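Local coordinates for uncharacterized protein (PDB 4TMD) that is of unknown function but belongs to the DUF5642 family, grouped with Mog1p and PsbP, and is probably made as a lipoprotein, at residues 151-164 / 182-194. Sequence-based numbering, arbitrary orientation. Where two conformers were deposited one is given.
Sequences YVASFDNYMVIVTA and ARELLSAAVAAVR
Leu186 of the C-terminal helix packs on Ala153 and Val160 of a beta hairpin at the middle of an antiparallel sheet, a helix-on-sheet layering consistent with the protein's assignment to the Mog1p/PsbP clan. The hairpin, strands 151-155 and 158-164 joined by a type II' turn, lies lengthwise under the helix: the axis of 158-164 runs 8.3 Å away, nearly antiparallel.

Along the centre the packing is tight and buried. With CG anti to the backbone N (chi1 178°), Leu186 swings its end toward the sheet, where CD1 sits 3.7 Å from Ala153 CB and touches Val160 CG1, while CD2 reaches Tyr151 CB. The small side chain of Ala153 also meets Val190 CG2, and Val160 CG1 meets Ala189 CB. Val162 fits against the helix backbone itself, its CG2 3.7 Å from Leu186 CA. No hydrogen bond links the hairpin directly to the helix, so the interior of the interface rests on apolar contact.

Toward both ends this buried centre gives way to partly exposed arginines laid against aromatic rings. Arg194 passes over one face of Phe155, its CZ 4.5 Å from the ring centroid and 15° off the normal, a cation-pi contact although guanidinium and ring planes stand 70° apart. Tyr158 CB lies over the opposite face, toward its rim, and Val193 CG1 approaches the ring edge. A hydrogen bond from Arg194 NH2 to Asp124 O gives the guanidinium a second hold.

At the other end, Ala182 CB meets Tyr151 CE2, and Arg183 lays its aliphatic part over Tyr151, CG lying 4.0 Å from the ring centroid in a CH-pi contact. Polar ends meet here less directly: a water in the ring plane lies 2.7 Å from Tyr151 OH and accepts a hydrogen bond from Arg183 NH1 at 3.0 Å.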
ATOM      1  N   TYR A 151       3.140  -0.111  -2.191  1.00 15.22           N
ATOM      2  CA  TYR A 151       4.565  -0.122  -1.876  1.00 11.83           C
ATOM      3  C   TYR A 151       4.675  -0.012  -0.377  1.00 18.89           C
ATOM      4  O   TYR A 151       4.064   0.853   0.242  1.00 12.11           O
ATOM      5  CB  TYR A 151       5.324   1.004  -2.580  1.00 13.41           C
ATOM      6  CG  TYR A 151       5.187   0.905  -4.078  1.00 16.93           C
ATOM      7  CD1 TYR A 151       6.101   0.173  -4.824  1.00 18.73           C
ATOM      8  CD2 TYR A 151       4.121   1.507  -4.744  1.00 16.17           C
ATOM      9  CE1 TYR A 151       5.963   0.048  -6.197  1.00 18.95           C
ATOM     10  CE2 TYR A 151       3.981   1.390  -6.127  1.00 13.19           C
ATOM     11  CZ  TYR A 151       4.903   0.666  -6.841  1.00 17.25           C
ATOM     12  OH  TYR A 151       4.771   0.541  -8.210  1.00 20.73           O
ATOM     13  N   VAL A 152       5.446  -0.920   0.198  1.00 12.29           N
ATOM     14  CA  VAL A 152       5.574  -1.029   1.632  1.00 12.30           C
ATOM     15  C   VAL A 152       7.027  -0.849   2.040  1.00 14.76           C
ATOM     16  O   VAL A 152       7.903  -1.488   1.455  1.00 15.42           O
ATOM     17  CB  VAL A 152       5.087  -2.415   2.105  1.00 13.72           C
ATOM     18  CG1 VAL A 152       5.409  -2.623   3.599  1.00 16.22           C
ATOM     19  CG2 VAL A 152       3.613  -2.577   1.837  1.00 14.56           C
ATOM     20  N   ALA A 153       7.283   0.003   3.029  1.00 13.83           N
ATOM     21  CA  ALA A 153       8.623   0.102   3.607  1.00 11.81           C
ATOM     22  C   ALA A 153       8.566  -0.209   5.085  1.00 19.20           C
ATOM     23  O   ALA A 153       7.762   0.366   5.807  1.00 19.10           O
ATOM     24  CB  ALA A 153       9.220   1.482   3.384  1.00 13.68           C
ATOM     25  N   SER A 154       9.434  -1.117   5.523  1.00 15.44           N
ATOM     26  CA  SER A 154       9.487  -1.564   6.906  1.00 14.84           C
ATOM     27  C   SER A 154      10.830  -1.221   7.543  1.00 14.78           C
ATOM     28  O   SER A 154      11.869  -1.568   6.996  1.00 15.46           O
ATOM     29  CB  SER A 154       9.276  -3.078   6.972  1.00 22.32           C
ATOM     30  OG  SER A 154       9.607  -3.578   8.253  1.00 30.76           O
ATOM     31  N   PHE A 155      10.809  -0.542   8.684  1.00 18.28           N
ATOM     32  CA  PHE A 155      12.030  -0.313   9.447  1.00 22.15           C
ATOM     33  C   PHE A 155      11.661  -0.205  10.909  1.00 22.46           C
ATOM     34  O   PHE A 155      10.744   0.522  11.273  1.00 18.19           O
ATOM     35  CB  PHE A 155      12.788   0.941   8.964  1.00 20.36           C
ATOM     36  CG  PHE A 155      11.962   2.189   8.951  1.00 16.45           C
ATOM     37  CD1 PHE A 155      11.068   2.438   7.920  1.00 25.07           C
ATOM     38  CD2 PHE A 155      12.090   3.130   9.961  1.00 23.98           C
ATOM     39  CE1 PHE A 155      10.304   3.593   7.898  1.00 25.01           C
ATOM     40  CE2 PHE A 155      11.326   4.289   9.945  1.00 21.83           C
ATOM     41  CZ  PHE A 155      10.437   4.525   8.910  1.00 18.65           C
ATOM     42  N   ASP A 156      12.370  -0.953  11.746  1.00 26.74           N
ATOM     43  CA  ASP A 156      12.076  -0.986  13.175  1.00 25.47           C
ATOM     44  C   ASP A 156      10.592  -1.243  13.388  1.00 18.05           C
ATOM     45  O   ASP A 156      10.022  -2.158  12.786  1.00 20.90           O
ATOM     46  CB  ASP A 156      12.492   0.317  13.841  1.00 25.52           C
ATOM     47  CG  ASP A 156      13.982   0.533  13.795  1.00 47.34           C
ATOM     48  OD1 ASP A 156      14.733  -0.473  13.786  1.00 51.26           O
ATOM     49  OD2 ASP A 156      14.401   1.709  13.761  1.00 60.52           O
ATOM     50  N   ASN A 157       9.961  -0.423  14.222  1.00 18.45           N
ATOM     51  CA  ASN A 157       8.538  -0.592  14.488  0.64 20.38           C
ATOM     52  C   ASN A 157       7.696   0.353  13.634  1.00 18.32           C
ATOM     53  O   ASN A 157       6.581   0.716  14.005  1.00 19.34           O
ATOM     54  CB  ASN A 157       8.252  -0.390  15.975  0.64 18.73           C
ATOM     55  CG  ASN A 157       8.992  -1.402  16.849  0.64 21.50           C
ATOM     56  OD1 ASN A 157       9.553  -2.372  16.341  0.64 28.34           O
ATOM     57  ND2 ASN A 157       9.000  -1.177  18.153  0.64 21.51           N
ATOM     58  N   TYR A 158       8.245   0.745  12.488  1.00 15.94           N
ATOM     59  CA  TYR A 158       7.529   1.633  11.585  1.00 17.91           C
ATOM     60  C   TYR A 158       7.212   0.917  10.303  1.00 18.36           C
ATOM     61  O   TYR A 158       7.976   0.079   9.813  1.00 13.81           O
ATOM     62  CB  TYR A 158       8.335   2.899  11.270  1.00 16.27           C
ATOM     63  CG  TYR A 158       8.466   3.856  12.424  1.00 21.38           C
ATOM     64  CD1 TYR A 158       7.541   4.871  12.614  1.00 24.93           C
ATOM     65  CD2 TYR A 158       9.530   3.751  13.325  1.00 28.42           C
ATOM     66  CE1 TYR A 158       7.659   5.754  13.670  1.00 28.67           C
ATOM     67  CE2 TYR A 158       9.653   4.629  14.399  1.00 23.59           C
ATOM     68  CZ  TYR A 158       8.715   5.627  14.561  1.00 30.45           C
ATOM     69  OH  TYR A 158       8.825   6.507  15.611  1.00 35.76           O
ATOM     70  N   MET A 159       6.092   1.287   9.718  1.00 15.14           N
ATOM     71  CA  MET A 159       5.779   0.787   8.395  1.00 21.08           C
ATOM     72  C   MET A 159       5.164   1.920   7.618  1.00 17.95           C
ATOM     73  O   MET A 159       4.336   2.633   8.171  1.00 15.51           O
ATOM     74  CB  MET A 159       4.824  -0.397   8.480  1.00 19.63           C
ATOM     75  CG  MET A 159       4.398  -0.935   7.143  1.00 23.04           C
ATOM     76  SD  MET A 159       3.692  -2.587   7.342  1.00 32.66           S
ATOM     77  CE  MET A 159       5.170  -3.593   7.323  1.00 20.73           C
ATOM     78  N   VAL A 160       5.589   2.102   6.366  1.00 13.67           N
ATOM     79  CA  VAL A 160       5.018   3.138   5.522  1.00 13.28           C
ATOM     80  C   VAL A 160       4.438   2.463   4.302  1.00 15.41           C
ATOM     81  O   VAL A 160       5.088   1.619   3.691  1.00 14.76           O
ATOM     82  CB  VAL A 160       6.063   4.198   5.102  1.00 22.84           C
ATOM     83  CG1 VAL A 160       5.467   5.154   4.070  1.00 20.68           C
ATOM     84  CG2 VAL A 160       6.576   4.961   6.329  1.00 17.77           C
ATOM     85  N   ILE A 161       3.202   2.806   3.969  1.00 13.73           N
ATOM     86  CA  ILE A 161       2.529   2.180   2.847  1.00 15.44           C
ATOM     87  C   ILE A 161       2.016   3.224   1.862  1.00 14.24           C
ATOM     88  O   ILE A 161       1.230   4.102   2.230  1.00 19.53           O
ATOM     89  CB  ILE A 161       1.338   1.318   3.297  1.00 17.66           C
ATOM     90  CG1 ILE A 161       1.755   0.360   4.416  1.00 21.30           C
ATOM     91  CG2 ILE A 161       0.768   0.564   2.105  1.00 25.03           C
ATOM     92  CD1 ILE A 161       0.639  -0.553   4.832  1.00 33.65           C
ATOM     93  N   VAL A 162       2.469   3.126   0.619  1.00 12.30           N
ATOM     94  CA  VAL A 162       1.929   3.967  -0.438  1.00 11.74           C
ATOM     95  C   VAL A 162       1.031   3.095  -1.302  1.00 15.16           C
ATOM     96  O   VAL A 162       1.439   2.024  -1.770  1.00 17.13           O
ATOM     97  CB  VAL A 162       3.047   4.637  -1.285  1.00 16.45           C
ATOM     98  CG1 VAL A 162       2.447   5.399  -2.499  1.00 10.88           C
ATOM     99  CG2 VAL A 162       3.875   5.585  -0.400  1.00 13.07           C
ATOM    100  N   THR A 163      -0.208   3.537  -1.478  1.00 14.99           N
ATOM    101  CA  THR A 163      -1.145   2.861  -2.369  1.00 16.76           C
ATOM    102  C   THR A 163      -1.510   3.805  -3.505  1.00 15.96           C
ATOM    103  O   THR A 163      -1.878   4.956  -3.261  1.00 19.31           O
ATOM    104  CB  THR A 163      -2.416   2.419  -1.630  1.00 17.54           C
ATOM    105  OG1 THR A 163      -2.052   1.578  -0.523  1.00 20.70           O
ATOM    106  CG2 THR A 163      -3.326   1.642  -2.577  1.00 21.94           C
ATOM    107  N   ALA A 164      -1.375   3.335  -4.741  1.00 14.52           N
ATOM    108  CA  ALA A 164      -1.716   4.143  -5.912  1.00 15.40           C
ATOM    109  C   ALA A 164      -2.719   3.392  -6.777  1.00 18.04           C
ATOM    110  O   ALA A 164      -2.501   2.226  -7.087  1.00 14.38           O
ATOM    111  CB  ALA A 164      -0.478   4.469  -6.718  1.00 15.47           C
ATOM    112  N   ALA A 182       4.476   7.043  -7.214  1.00 14.07           N
ATOM    113  CA  ALA A 182       4.225   6.224  -6.026  1.00 14.13           C
ATOM    114  C   ALA A 182       5.542   5.817  -5.368  1.00 10.75           C
ATOM    115  O   ALA A 182       5.680   5.913  -4.163  1.00 13.03           O
ATOM    116  CB  ALA A 182       3.409   4.974  -6.380  1.00 10.63           C
ATOM    117  N   ARG A 183       6.501   5.335  -6.151  1.00 13.12           N
ATOM    118  CA  ARG A 183       7.763   4.883  -5.560  1.00 18.61           C
ATOM    119  C   ARG A 183       8.529   6.060  -4.942  1.00 20.68           C
ATOM    120  O   ARG A 183       9.136   5.932  -3.877  1.00 14.79           O
ATOM    121  CB  ARG A 183       8.625   4.156  -6.602  1.00 14.49           C
ATOM    122  CG  ARG A 183       8.034   2.801  -7.063  1.00 13.50           C
ATOM    123  CD  ARG A 183       9.015   2.019  -7.922  1.00 23.70           C
ATOM    124  NE  ARG A 183       9.492   2.801  -9.061  1.00 29.89           N
ATOM    125  CZ  ARG A 183       8.956   2.770 -10.279  1.00 35.06           C
ATOM    126  NH1 ARG A 183       7.919   1.982 -10.536  1.00 27.65           N
ATOM    127  NH2 ARG A 183       9.456   3.531 -11.246  1.00 34.21           N
ATOM    128  N   GLU A 184       8.490   7.218  -5.589  1.00 14.19           N
ATOM    129  CA  GLU A 184       9.143   8.393  -4.999  1.00 17.33           C
ATOM    130  C   GLU A 184       8.436   8.859  -3.741  1.00 13.30           C
ATOM    131  O   GLU A 184       9.085   9.288  -2.774  1.00 12.87           O
ATOM    132  CB  GLU A 184       9.230   9.530  -6.020  1.00 22.13           C
ATOM    133  CG  GLU A 184      10.094   9.124  -7.212  1.00 34.00           C
ATOM    134  CD  GLU A 184      10.068  10.115  -8.352  1.00 48.69           C
ATOM    135  OE1 GLU A 184       9.341  11.132  -8.260  1.00 39.02           O
ATOM    136  OE2 GLU A 184      10.782   9.860  -9.347  1.00 57.48           O
ATOM    137  N   LEU A 185       7.105   8.767  -3.720  1.00 13.29           N
ATOM    138  CA  LEU A 185       6.384   9.078  -2.487  1.00 12.38           C
ATOM    139  C   LEU A 185       6.828   8.172  -1.328  1.00 13.44           C
ATOM    140  O   LEU A 185       6.876   8.618  -0.186  1.00 11.75           O
ATOM    141  CB  LEU A 185       4.866   8.942  -2.680  1.00 11.84           C
ATOM    142  CG  LEU A 185       4.178  10.088  -3.430  1.00 21.20           C
ATOM    143  CD1 LEU A 185       2.724   9.714  -3.688  1.00 21.69           C
ATOM    144  CD2 LEU A 185       4.251  11.377  -2.612  1.00 16.43           C
ATOM    145  N   LEU A 186       7.126   6.904  -1.615  1.00 10.74           N
ATOM    146  CA  LEU A 186       7.540   5.993  -0.549  1.00 10.76           C
ATOM    147  C   LEU A 186       8.879   6.429   0.046  1.00 12.44           C
ATOM    148  O   LEU A 186       9.038   6.507   1.260  1.00 10.43           O
ATOM    149  CB  LEU A 186       7.641   4.562  -1.060  1.00 13.67           C
ATOM    150  CG  LEU A 186       8.126   3.572   0.001  1.00 13.88           C
ATOM    151  CD1 LEU A 186       7.028   3.295   1.031  1.00 12.03           C
ATOM    152  CD2 LEU A 186       8.624   2.273  -0.654  1.00 14.85           C
ATOM    153  N   SER A 187       9.844   6.720  -0.817  1.00 12.28           N
ATOM    154  CA  SER A 187      11.139   7.179  -0.351  1.00 11.63           C
ATOM    155  C   SER A 187      11.024   8.493   0.409  1.00 13.88           C
ATOM    156  O   SER A 187      11.661   8.689   1.452  1.00 15.24           O
ATOM    157  CB  SER A 187      12.086   7.334  -1.533  1.00 14.92           C
ATOM    158  OG  SER A 187      12.272   6.083  -2.152  1.00 25.50           O
ATOM    159  N   ALA A 188      10.209   9.401  -0.114  1.00 10.44           N
ATOM    160  CA  ALA A 188      10.081  10.709   0.499  1.00 14.75           C
ATOM    161  C   ALA A 188       9.400  10.602   1.860  1.00 12.10           C
ATOM    162  O   ALA A 188       9.789  11.297   2.802  1.00 11.53           O
ATOM    163  CB  ALA A 188       9.316  11.673  -0.430  1.00 15.19           C
ATOM    164  N   ALA A 189       8.394   9.729   1.962  1.00 15.39           N
ATOM    165  CA  ALA A 189       7.646   9.574   3.205  1.00 16.04           C
ATOM    166  C   ALA A 189       8.518   8.979   4.301  1.00 14.77           C
ATOM    167  O   ALA A 189       8.420   9.367   5.466  1.00 16.36           O
ATOM    168  CB  ALA A 189       6.422   8.700   2.992  1.00 15.20           C
ATOM    169  N   VAL A 190       9.347   8.009   3.928  1.00 13.43           N
ATOM    170  CA  VAL A 190      10.214   7.371   4.900  1.00 12.89           C
ATOM    171  C   VAL A 190      11.206   8.409   5.412  1.00 14.11           C
ATOM    172  O   VAL A 190      11.442   8.499   6.609  1.00 13.75           O
ATOM    173  CB  VAL A 190      10.935   6.147   4.313  1.00 13.93           C
ATOM    174  CG1 VAL A 190      12.091   5.717   5.200  1.00 16.02           C
ATOM    175  CG2 VAL A 190       9.956   4.987   4.147  1.00 13.39           C
ATOM    176  N   ALA A 191      11.736   9.231   4.516  1.00 13.76           N
ATOM    177  CA  ALA A 191      12.706  10.247   4.919  1.00 14.94           C
ATOM    178  C   ALA A 191      12.042  11.311   5.788  1.00 17.91           C
ATOM    179  O   ALA A 191      12.644  11.820   6.746  1.00 17.06           O
ATOM    180  CB  ALA A 191      13.373  10.882   3.691  1.00 13.51           C
ATOM    181  N   ALA A 192      10.791  11.638   5.481  1.00 13.26           N
ATOM    182  CA  ALA A 192      10.063  12.630   6.279  1.00 11.61           C
ATOM    183  C   ALA A 192       9.756  12.094   7.686  1.00 16.29           C
ATOM    184  O   ALA A 192       9.965  12.785   8.684  1.00 14.87           O
ATOM    185  CB  ALA A 192       8.771  13.042   5.572  1.00 13.06           C
ATOM    186  N   VAL A 193       9.246  10.866   7.753  1.00 11.97           N
ATOM    187  CA  VAL A 193       8.901  10.232   9.030  1.00 13.00           C
ATOM    188  C   VAL A 193      10.141  10.038   9.911  1.00 19.06           C
ATOM    189  O   VAL A 193      10.099  10.277  11.112  1.00 15.98           O
ATOM    190  CB  VAL A 193       8.201   8.871   8.808  1.00 14.75           C
ATOM    191  CG1 VAL A 193       8.115   8.064  10.112  1.00 17.43           C
ATOM    192  CG2 VAL A 193       6.798   9.089   8.234  1.00 15.09           C
ATOM    193  N   ARG A 194      11.255   9.636   9.315  1.00 15.47           N
ATOM    194  CA  ARG A 194      12.452   9.345  10.110  1.00 16.20           C
ATOM    195  C   ARG A 194      13.076  10.569  10.747  1.00 22.87           C
ATOM    196  O   ARG A 194      13.641  10.467  11.826  1.00 30.46           O
ATOM    197  CB  ARG A 194      13.506   8.652   9.262  1.00 15.61           C
ATOM    198  CG  ARG A 194      13.243   7.197   9.011  1.00 21.63           C
ATOM    199  CD  ARG A 194      14.215   6.716   7.987  1.00 24.02           C
ATOM    200  NE  ARG A 194      14.388   5.281   8.021  1.00 21.54           N
ATOM    201  CZ  ARG A 194      15.105   4.617   7.130  1.00 21.21           C
ATOM    202  NH1 ARG A 194      15.690   5.275   6.141  1.00 18.47           N
ATOM    203  NH2 ARG A 194      15.215   3.297   7.213  1.00 24.66           N
TER
HETATM  204  O   HOH W   1       6.904  -0.569  -9.405  1.00 19.65           O